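Local coordinates for alpha-L-arabinofuranosidase B (Aspergillus kawachii, PDB 6SXT), which hydrolyses terminal non-reducing alpha-L-arabinofuranosyl residues from arabinoxylan, L-arabinan and arabinogalactan, helping to break down plant hemicellulose, at residues A[200-212]-A[228-242]. Numbering follows the deposited sequence.
Sequences IMVDMENNLFSGA and VTAAVKGGADKWAIR. With LXE ([(1~{S},2~{S},3~{S},4~{S})-2-(hydroxymethyl)-3,4-bis(oxidanyl)cyclopentyl]azanium), chain G; EDO (1,2-ethanediol), chain B; EDO (1,2-ethanediol), chain P.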
loop_
_atom_site.group_PDB
_atom_site.type_symbol
_atom_site.label_atom_id
_atom_site.label_comp_id
_atom_site.label_asym_id
_atom_site.label_seq_id
_atom_site.Cartn_x
_atom_site.Cartn_y
_atom_site.Cartn_z
ATOM N N ILE A 200 14.931 5.638 3.877
ATOM C CA ILE A 200 14.133 6.234 4.971
ATOM C C ILE A 200 14.641 7.642 5.141
ATOM O O ILE A 200 15.841 7.839 5.356
ATOM C CB ILE A 200 14.279 5.484 6.299
ATOM C CG1 ILE A 200 13.842 4.022 6.146
ATOM C CG2 ILE A 200 13.520 6.228 7.361
ATOM C CD1 ILE A 200 14.309 3.159 7.280
ATOM N N MET A 201 13.732 8.600 5.040
ATOM C CA MET A 201 14.107 10.004 5.301
ATOM C C MET A 201 13.062 10.601 6.237
ATOM O O MET A 201 12.077 9.921 6.586
ATOM C CB MET A 201 14.185 10.782 3.994
ATOM C CG MET A 201 15.236 10.197 3.097
ATOM S SD MET A 201 15.655 11.238 1.635
ATOM C CE MET A 201 14.437 10.641 0.508
ATOM N N VAL A 202 13.264 11.842 6.613
ATOM C CA VAL A 202 12.293 12.541 7.482
ATOM C C VAL A 202 11.759 13.730 6.701
ATOM O O VAL A 202 12.547 14.584 6.283
ATOM C CB VAL A 202 12.860 12.951 8.834
ATOM C CG1 VAL A 202 11.866 13.734 9.659
ATOM C CG2 VAL A 202 13.329 11.706 9.584
ATOM N N ASP A 203 10.452 13.761 6.571
ATOM C CA ASP A 203 9.746 14.884 5.911
ATOM C C ASP A 203 9.538 15.926 6.987
ATOM O O ASP A 203 8.765 15.723 7.939
ATOM C CB ASP A 203 8.457 14.400 5.263
ATOM C CG ASP A 203 7.803 15.401 4.335
ATOM O OD1 ASP A 203 8.290 16.584 4.367
ATOM O OD2 ASP A 203 6.905 14.940 3.549
ATOM N N MET A 204 10.197 17.090 6.801
ATOM C CA MET A 204 10.052 18.232 7.736
ATOM C C MET A 204 9.358 19.404 7.022
ATOM O O MET A 204 9.316 20.474 7.631
ATOM C CB MET A 204 11.413 18.659 8.272
ATOM C CG MET A 204 12.071 17.586 9.109
ATOM S SD MET A 204 13.505 18.230 10.039
ATOM C CE MET A 204 14.339 16.687 10.431
ATOM N N GLU A 205 8.788 19.138 5.858
ATOM C CA GLU A 205 8.099 20.083 4.944
ATOM C C GLU A 205 9.148 20.917 4.175
ATOM O O GLU A 205 10.075 21.479 4.792
ATOM C CB GLU A 205 7.091 20.953 5.693
ATOM C CG GLU A 205 6.226 21.827 4.787
ATOM C CD GLU A 205 5.372 21.102 3.769
ATOM O OE1 GLU A 205 4.150 21.072 3.851
ATOM O OE2 GLU A 205 5.978 20.408 2.721
ATOM N N ASN A 206 8.931 20.945 2.874
ATOM C CA ASN A 206 9.819 21.554 1.850
ATOM C C ASN A 206 11.196 20.922 1.956
ATOM O O ASN A 206 12.203 21.521 1.551
ATOM C CB ASN A 206 9.877 23.077 2.010
ATOM C CG ASN A 206 8.490 23.707 2.021
ATOM O OD1 ASN A 206 8.277 24.644 2.779
ATOM N ND2 ASN A 206 7.572 23.227 1.212
ATOM N N ASN A 207 11.246 19.662 2.371
ATOM C CA ASN A 207 12.509 18.907 2.459
ATOM C C ASN A 207 12.155 17.499 2.978
ATOM O O ASN A 207 11.550 17.428 4.019
ATOM C CB ASN A 207 13.559 19.545 3.356
ATOM C CG ASN A 207 14.658 20.289 2.590
ATOM O OD1 ASN A 207 15.203 19.800 1.590
ATOM N ND2 ASN A 207 14.872 21.541 2.993
ATOM N N LEU A 208 12.699 16.501 2.289
ATOM C CA LEU A 208 12.926 15.153 2.856
ATOM C C LEU A 208 14.398 15.138 3.202
ATOM O O LEU A 208 15.232 15.445 2.310
ATOM C CB LEU A 208 12.585 14.111 1.813
ATOM C CG LEU A 208 11.185 14.141 1.216
ATOM C CD1 LEU A 208 11.031 13.032 0.197
ATOM C CD2 LEU A 208 10.122 14.037 2.263
ATOM N N PHE A 209 14.723 14.882 4.436
ATOM C CA PHE A 209 16.103 14.865 4.932
ATOM C C PHE A 209 16.578 13.436 5.140
ATOM O O PHE A 209 15.978 12.660 5.887
ATOM C CB PHE A 209 16.220 15.654 6.232
ATOM C CG PHE A 209 16.150 17.153 6.033
ATOM C CD1 PHE A 209 17.220 17.819 5.457
ATOM C CD2 PHE A 209 15.088 17.892 6.489
ATOM C CE1 PHE A 209 17.201 19.198 5.309
ATOM C CE2 PHE A 209 15.088 19.275 6.389
ATOM C CZ PHE A 209 16.123 19.912 5.760
ATOM N N SER A 210 17.738 13.153 4.574
ATOM C CA SER A 210 18.477 11.887 4.783
ATOM C C SER A 210 19.573 12.071 5.827
ATOM O O SER A 210 20.306 11.126 6.164
ATOM C CB SER A 210 19.039 11.383 3.492
ATOM O OG SER A 210 19.875 12.403 2.904
ATOM N N GLY A 211 19.647 13.245 6.436
ATOM C CA GLY A 211 20.578 13.586 7.521
ATOM C C GLY A 211 20.661 15.098 7.676
ATOM O O GLY A 211 19.780 15.783 7.176
ATOM N N ALA A 212 21.739 15.578 8.292
ATOM C CA ALA A 212 21.915 17.015 8.612
ATOM C C ALA A 212 21.896 17.888 7.356
ATOM O O ALA A 212 21.468 19.070 7.450
ATOM C CB ALA A 212 23.220 17.190 9.383
ATOM N N VAL A 228 10.762 -3.542 6.546
ATOM C CA VAL A 228 11.686 -2.557 7.132
ATOM C C VAL A 228 11.056 -1.943 8.356
ATOM O O VAL A 228 9.883 -1.523 8.312
ATOM C CB VAL A 228 12.183 -1.533 6.105
ATOM C CG1 VAL A 228 11.091 -0.745 5.476
ATOM C CG2 VAL A 228 13.216 -0.603 6.746
ATOM N N THR A 229 11.811 -1.875 9.453
ATOM C CA THR A 229 11.433 -1.041 10.603
ATOM C C THR A 229 12.063 0.320 10.414
ATOM O O THR A 229 13.294 0.390 10.387
ATOM C CB THR A 229 11.876 -1.598 11.941
ATOM O OG1 THR A 229 11.365 -2.936 12.055
ATOM C CG2 THR A 229 11.351 -0.763 13.072
ATOM N N ALA A 230 11.250 1.365 10.303
ATOM C CA ALA A 230 11.755 2.755 10.265
ATOM C C ALA A 230 11.419 3.380 11.593
ATOM O O ALA A 230 10.209 3.452 11.913
ATOM C CB ALA A 230 11.108 3.490 9.120
ATOM N N ALA A 231 12.402 3.896 12.336
ATOM C CA ALA A 231 12.169 4.542 13.636
ATOM C C ALA A 231 12.741 5.948 13.560
ATOM O O ALA A 231 13.960 6.111 13.281
ATOM C CB ALA A 231 12.754 3.775 14.801
ATOM N N VAL A 232 11.900 6.922 13.853
ATOM C CA VAL A 232 12.266 8.360 13.715
ATOM C C VAL A 232 11.915 9.050 15.018
ATOM O O VAL A 232 10.876 8.729 15.668
ATOM C CB VAL A 232 11.585 9.004 12.486
ATOM C CG1 VAL A 232 11.529 10.533 12.592
ATOM C CG2 VAL A 232 12.253 8.517 11.234
ATOM N N LYS A 233 12.718 10.022 15.445
ATOM C CA LYS A 233 12.398 10.774 16.662
ATOM C C LYS A 233 12.969 12.177 16.513
ATOM O O LYS A 233 13.895 12.366 15.715
ATOM C CB LYS A 233 12.918 10.071 17.914
ATOM C CG LYS A 233 14.397 9.684 17.901
ATOM C CD LYS A 233 14.725 8.726 19.003
ATOM C CE LYS A 233 16.144 8.196 18.966
ATOM N NZ LYS A 233 16.305 7.091 19.965
ATOM N N GLY A 234 12.297 13.104 17.187
ATOM C CA GLY A 234 12.653 14.522 17.092
ATOM C C GLY A 234 12.395 15.206 18.401
ATOM O O GLY A 234 11.373 14.982 19.034
ATOM N N GLY A 235 13.302 16.089 18.782
ATOM C CA GLY A 235 13.122 16.932 19.966
ATOM C C GLY A 235 13.748 18.291 19.686
ATOM O O GLY A 235 13.882 18.666 18.551
ATOM N N ALA A 236 14.144 18.971 20.765
ATOM C CA ALA A 236 14.692 20.347 20.688
ATOM C C ALA A 236 16.092 20.317 20.068
ATOM O O ALA A 236 17.007 19.916 20.781
ATOM C CB ALA A 236 14.681 20.901 22.102
ATOM N N ASP A 237 16.154 20.672 18.814
ATOM C CA ASP A 237 17.369 20.679 17.963
ATOM C C ASP A 237 18.040 19.312 18.041
ATOM O O ASP A 237 19.286 19.207 18.048
ATOM C CB ASP A 237 18.354 21.747 18.451
ATOM C CG ASP A 237 19.323 22.170 17.378
ATOM O OD1 ASP A 237 19.110 21.862 16.231
ATOM O OD2 ASP A 237 20.230 22.949 17.734
ATOM N N LYS A 238 17.242 18.245 18.034
ATOM C CA LYS A 238 17.839 16.899 17.854
ATOM C C LYS A 238 16.819 16.044 17.090
ATOM O O LYS A 238 15.595 16.223 17.293
ATOM C CB LYS A 238 18.241 16.170 19.142
ATOM C CG LYS A 238 17.183 15.973 20.210
ATOM C CD LYS A 238 17.746 15.392 21.526
ATOM C CE LYS A 238 16.656 15.030 22.520
ATOM N NZ LYS A 238 17.221 14.624 23.835
ATOM N N TRP A 239 17.303 15.119 16.268
ATOM C CA TRP A 239 16.390 14.141 15.619
ATOM C C TRP A 239 17.224 12.966 15.155
ATOM O O TRP A 239 18.482 13.037 15.141
ATOM C CB TRP A 239 15.629 14.772 14.463
ATOM C CG TRP A 239 16.495 15.234 13.352
ATOM C CD1 TRP A 239 17.361 16.306 13.408
ATOM C CD2 TRP A 239 16.629 14.677 12.049
ATOM N NE1 TRP A 239 17.948 16.472 12.208
ATOM C CE2 TRP A 239 17.568 15.446 11.345
ATOM C CE3 TRP A 239 16.053 13.578 11.382
ATOM C CZ2 TRP A 239 17.952 15.154 10.044
ATOM C CZ3 TRP A 239 16.434 13.299 10.111
ATOM C CH2 TRP A 239 17.380 14.056 9.433
ATOM N N ALA A 240 16.556 11.887 14.771
ATOM C CA ALA A 240 17.291 10.673 14.377
ATOM C C ALA A 240 16.485 9.827 13.399
ATOM O O ALA A 240 15.233 9.866 13.408
ATOM C CB ALA A 240 17.605 9.849 15.577
ATOM N N ILE A 241 17.209 9.091 12.577
ATOM C CA ILE A 241 16.683 8.041 11.679
ATOM C C ILE A 241 17.362 6.764 12.106
ATOM O O ILE A 241 18.585 6.706 12.061
ATOM C CB ILE A 241 16.996 8.290 10.204
ATOM C CG1 ILE A 241 16.391 9.611 9.710
ATOM C CG2 ILE A 241 16.603 7.096 9.355
ATOM C CD1 ILE A 241 16.884 10.018 8.361
ATOM N N ARG A 242 16.562 5.736 12.354
ATOM C CA ARG A 242 17.096 4.387 12.605
ATOM C C ARG A 242 16.323 3.396 11.732
ATOM O O ARG A 242 15.130 3.633 11.480
ATOM C CB ARG A 242 16.951 4.049 14.084
ATOM C CG ARG A 242 17.633 5.043 14.992
ATOM C CD ARG A 242 17.574 4.672 16.458
ATOM N NE ARG A 242 18.477 3.566 16.776
ATOM C CZ ARG A 242 18.305 2.702 17.766
ATOM N NH1 ARG A 242 17.249 2.729 18.551
ATOM N NH2 ARG A 242 19.227 1.772 17.943
HETATM C "C1'" LXE G . 5.221 19.890 1.669
HETATM C "C2'" LXE G . 4.496 18.557 1.864
HETATM O "O2'" LXE G . 3.611 18.605 2.923
HETATM C "C3'" LXE G . 5.637 17.662 2.089
HETATM O "O3'" LXE G . 5.154 16.254 2.073
HETATM C "C4'" LXE G . 6.480 17.953 0.865
HETATM C "C5'" LXE G . 7.945 17.611 1.060
HETATM O "O5'" LXE G . 8.536 18.189 2.203
HETATM C "C6'" LXE G . 6.237 19.497 0.626
HETATM N "N1'" LXE G . 5.701 19.608 -0.761
HETATM C C1 EDO B . 14.053 17.275 23.790
HETATM O O1 EDO B . 13.276 18.198 23.200
HETATM C C2 EDO B . 13.408 16.753 24.976
HETATM O O2 EDO B . 13.572 15.344 24.975
HETATM C C1 EDO P . 25.325 10.705 7.267
HETATM O O1 EDO P . 25.998 11.120 6.067
HETATM C C2 EDO P . 24.039 11.353 7.726
HETATM O O2 EDO P . 22.720 10.628 7.691
#
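The Trp-239 indole is packed on one face by the Met-204 methyl: CE stands 3.5 Å from the centroid of the six-membered ring, a CH-pi contact 16° off the normal, with SD farther out above the five-membered ring in a Met-aromatic contact. At the indole edge, in the ring plane, Gly-211 O lies 3.5 Å from Trp-239 CZ2. Phe-209 CB and Val-202 CG2 come in obliquely, Val-202 CG2 3.5 Å from Trp-239 CZ3. With chi1 at 63°, Trp-239 CG lies over its own backbone, which carries the indole out toward Met-204 and Gly-211. The Phe-209 ring itself turns away and has Asn-207 CB over the rim of one face.

Beside the indole, Val-202 and Val-232 meet tip to tip, Val-202 CG2 to Val-232 CG1 at 3.7 Å, while Ile-241 CG1 also touches Val-202 CG2. Ile-200 and Ile-241 lie alongside each other, pointing opposite ways, and touch through their CG2 methyls; Ile-200 CD1 reaches Ala-230 CB at 3.7 Å.

No hydrogen bond crosses between the segments; two beta hairpins from different antiparallel sheets pack through apolar side chains, consistent with a concanavalin-like beta-sandwich catalytic domain. Strand 200-203 runs 35° from strand 228-235, at 8.4 Å between axes. On the other side of the 200-212 hairpin lies the active site: the inhibitor donates hydrogen bonds from O5' to Asp-203 OD1 and from O3' to Asp-203 OD2, and OD1 also closes an Asx turn with Glu-205 N. The nucleophile Glu-205 is bonded covalently through OE2 to C1'. Apolar contacts thus probably seat the hairpin on the neighbouring sheet, while its polar turn carries the nucleophile.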